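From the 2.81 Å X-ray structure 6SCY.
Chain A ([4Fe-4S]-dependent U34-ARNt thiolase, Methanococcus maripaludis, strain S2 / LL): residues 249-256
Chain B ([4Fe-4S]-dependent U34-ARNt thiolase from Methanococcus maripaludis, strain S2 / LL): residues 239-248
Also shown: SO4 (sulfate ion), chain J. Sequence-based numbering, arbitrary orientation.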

# COMPACT_ATOMS: atom_id res chain seq x y z
N ASP A 249 12.75 0.43 4.70
CA ASP A 249 13.86 0.91 5.52
C ASP A 249 14.03 2.42 5.35
O ASP A 249 14.06 3.13 6.36
N ASN A 250 14.09 2.91 4.08
CA ASN A 250 14.24 4.34 3.78
C ASN A 250 13.02 5.16 4.21
O ASN A 250 13.16 6.35 4.49
N LEU A 251 11.85 4.52 4.31
CA LEU A 251 10.63 5.15 4.78
C LEU A 251 10.71 5.32 6.29
O LEU A 251 10.33 6.37 6.80
N GLU A 252 11.23 4.30 6.99
CA GLU A 252 11.43 4.28 8.45
C GLU A 252 12.52 5.29 8.85
O GLU A 252 12.36 6.06 9.81
N LYS A 253 13.61 5.32 8.05
CA LYS A 253 14.77 6.21 8.20
C LYS A 253 14.40 7.70 8.05
O LYS A 253 15.15 8.55 8.53
N ASN A 254 13.27 8.02 7.39
CA ASN A 254 12.80 9.40 7.18
C ASN A 254 11.54 9.72 7.98
O ASN A 254 11.32 10.88 8.33
N HIS A 255 10.71 8.70 8.24
CA HIS A 255 9.45 8.80 8.97
C HIS A 255 9.40 7.64 9.98
O HIS A 255 9.02 6.53 9.61
N PRO A 256 9.84 7.87 11.23
CA PRO A 256 9.85 6.79 12.23
C PRO A 256 8.46 6.25 12.58
O PRO A 256 7.56 7.01 12.95
N SER B 239 7.00 17.39 1.63
CA SER B 239 8.13 16.59 1.18
C SER B 239 7.82 15.09 1.09
O SER B 239 8.57 14.37 0.44
N PHE B 240 6.73 14.61 1.74
CA PHE B 240 6.33 13.20 1.72
C PHE B 240 5.90 12.73 0.32
O PHE B 240 6.32 11.66 -0.10
N ARG B 241 5.09 13.55 -0.39
CA ARG B 241 4.63 13.26 -1.75
C ARG B 241 5.82 13.21 -2.72
O ARG B 241 5.86 12.32 -3.57
N SER B 242 6.82 14.11 -2.54
CA SER B 242 8.04 14.12 -3.36
C SER B 242 8.93 12.90 -3.04
O SER B 242 9.71 12.48 -3.90
N GLU B 243 8.79 12.32 -1.82
CA GLU B 243 9.52 11.13 -1.40
C GLU B 243 8.82 9.90 -1.99
O GLU B 243 9.49 9.02 -2.53
N VAL B 244 7.47 9.86 -1.89
CA VAL B 244 6.59 8.80 -2.42
C VAL B 244 6.70 8.71 -3.94
O VAL B 244 6.76 7.61 -4.48
N SER B 245 6.76 9.88 -4.63
CA SER B 245 6.90 9.96 -6.09
C SER B 245 8.19 9.28 -6.54
O SER B 245 8.17 8.55 -7.52
N ASP B 246 9.27 9.46 -5.76
CA ASP B 246 10.58 8.85 -6.00
C ASP B 246 10.50 7.34 -5.82
O ASP B 246 11.16 6.62 -6.57
N ILE B 247 9.67 6.87 -4.88
CA ILE B 247 9.44 5.44 -4.62
C ILE B 247 8.76 4.81 -5.84
O ILE B 247 9.27 3.83 -6.39
N THR B 248 7.62 5.39 -6.28
CA THR B 248 6.84 4.93 -7.44
C THR B 248 7.66 5.01 -8.72
O THR B 248 7.56 4.11 -9.56

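The two helices run nearly antiparallel, at 167°, with axes no closer than 11.9 Å, so side chains rather than backbones must bridge the gap. The contact is small, burying 260 Å² in all, and it centres on E243(B), L251(A) and H255(A).

E243(B) covers the most. Its CA-to-CB bond points toward chain A, and chi1 and chi2 are both t, an extended form that carries the carboxylate across the space between the helices. There OE1 of E243(B) accepts a hydrogen bond from NE2 of H255(A) at 2.8 Å, arriving at the edge of the imidazole, near its plane, where a ring nitrogen can donate. The same OE1 of E243(B) lies 3.5 Å from CB of N254(A), while OE2 of E243(B) comes within 3.7 Å of CD2 of L251(A). The aliphatic part of a glutamate gives the reach, and its charged end supplies the acceptor.

L251(A) is buried. Its CA-to-CB bond points sideways, with chi1 at -91° and chi2 t, yet the end of the side chain comes nearer to chain B. CD2 of L251(A) sits 4.1 Å from CE1 of F240(B), at the edge of that ring, and 4.1 Å from CD1 of I247(B), whose side chain is m, t. A single methyl, CD2, thus meets both apolar neighbours along the opposing helix.

H255(A), in the loop that follows, has its CA-to-CB bond directed toward chain B, with chi1 m. Imidazole suits this place because both nitrogens find partners: while NE2 serves the glutamate, ND1 of H255(A) donates to O2 of a sulfate, probably from the crystallisation liquor, at 3.0 Å. F240(B), with chi1 t, brings CE1 over one face of the imidazole; the centroids are 4.9 Å apart and the planes inclined at 58°, an oblique pairing. The sulfate also places O3 over one face of the phenylalanine ring, 3.6 Å from CE1 of F240(B).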

# COMPACT_ATOMS: atom_id res chain seq x y z
CB ASP A 249 15.17 0.16 5.19
CG ASP A 249 15.28 -1.24 5.76
OD1 ASP A 249 14.77 -1.48 6.89
OD2 ASP A 249 15.90 -2.11 5.09
CB ASN A 250 14.62 4.60 2.33
CG ASN A 250 16.11 4.69 2.14
OD1 ASN A 250 16.80 3.69 1.91
ND2 ASN A 250 16.66 5.90 2.25
CB LEU A 251 9.38 4.34 4.41
CG LEU A 251 8.72 4.67 3.09
CD1 LEU A 251 7.80 3.57 2.69
CD2 LEU A 251 7.94 5.96 3.17
CB GLU A 252 11.79 2.84 8.91
CG GLU A 252 11.87 2.62 10.41
CD GLU A 252 10.59 2.80 11.21
OE1 GLU A 252 9.54 2.27 10.80
OE2 GLU A 252 10.66 3.46 12.27
CB LYS A 253 15.88 5.81 7.21
CG LYS A 253 16.77 4.65 7.63
CD LYS A 253 18.02 5.10 8.41
CE LYS A 253 17.85 4.90 9.90
NZ LYS A 253 19.02 5.40 10.65
CB ASN A 254 12.57 9.69 5.70
CG ASN A 254 13.82 10.03 4.93
OD1 ASN A 254 14.65 10.85 5.36
ND2 ASN A 254 13.98 9.42 3.77
CB HIS A 255 8.25 8.75 8.02
CG HIS A 255 8.30 9.77 6.93
ND1 HIS A 255 7.58 10.95 7.01
CD2 HIS A 255 8.98 9.76 5.76
CE1 HIS A 255 7.84 11.61 5.89
NE2 HIS A 255 8.69 10.94 5.11
CB PRO A 256 10.53 7.43 13.44
CG PRO A 256 11.23 8.64 12.92
CD PRO A 256 10.36 9.13 11.82
CB SER B 239 9.34 16.84 2.07
OG SER B 239 9.70 18.21 2.08
CB PHE B 240 5.25 12.90 2.79
CG PHE B 240 4.83 11.46 2.94
CD1 PHE B 240 5.78 10.44 3.01
CD2 PHE B 240 3.49 11.11 3.06
CE1 PHE B 240 5.39 9.11 3.17
CE2 PHE B 240 3.10 9.79 3.22
CZ PHE B 240 4.05 8.79 3.27
CB ARG B 241 3.56 14.27 -2.23
CG ARG B 241 2.72 13.75 -3.40
CD ARG B 241 1.60 14.70 -3.79
NE ARG B 241 0.67 14.10 -4.75
CZ ARG B 241 -0.59 13.77 -4.47
NH1 ARG B 241 -1.36 13.24 -5.41
NH2 ARG B 241 -1.09 13.98 -3.26
CB SER B 242 8.80 15.43 -3.19
OG SER B 242 9.26 15.61 -1.86
CB GLU B 243 9.59 11.04 0.14
CG GLU B 243 10.66 10.08 0.65
CD GLU B 243 10.56 9.67 2.11
OE1 GLU B 243 10.47 10.56 2.98
OE2 GLU B 243 10.59 8.44 2.37
CB VAL B 244 5.13 8.95 -1.91
CG1 VAL B 244 4.15 8.11 -2.73
CG2 VAL B 244 5.02 8.59 -0.43
CB SER B 245 6.86 11.40 -6.58
OG SER B 245 7.99 12.14 -6.14
CB ASP B 246 11.65 9.48 -5.09
CG ASP B 246 12.32 10.73 -5.66
OD1 ASP B 246 13.57 10.76 -5.71
OD2 ASP B 246 11.59 11.67 -6.06
CB ILE B 247 8.67 5.22 -3.28
CG1 ILE B 247 9.52 5.64 -2.05
CG2 ILE B 247 8.16 3.77 -3.15
CD1 ILE B 247 8.73 6.04 -0.81
CB THR B 248 5.51 5.70 -7.59
OG1 THR B 248 5.78 7.09 -7.82
CG2 THR B 248 4.57 5.54 -6.40
S SO4 J . 4.25 9.50 7.85
O1 SO4 J . 4.14 8.58 8.98
O2 SO4 J . 4.90 10.74 8.29
O3 SO4 J . 5.04 8.87 6.79
O4 SO4 J . 2.92 9.82 7.33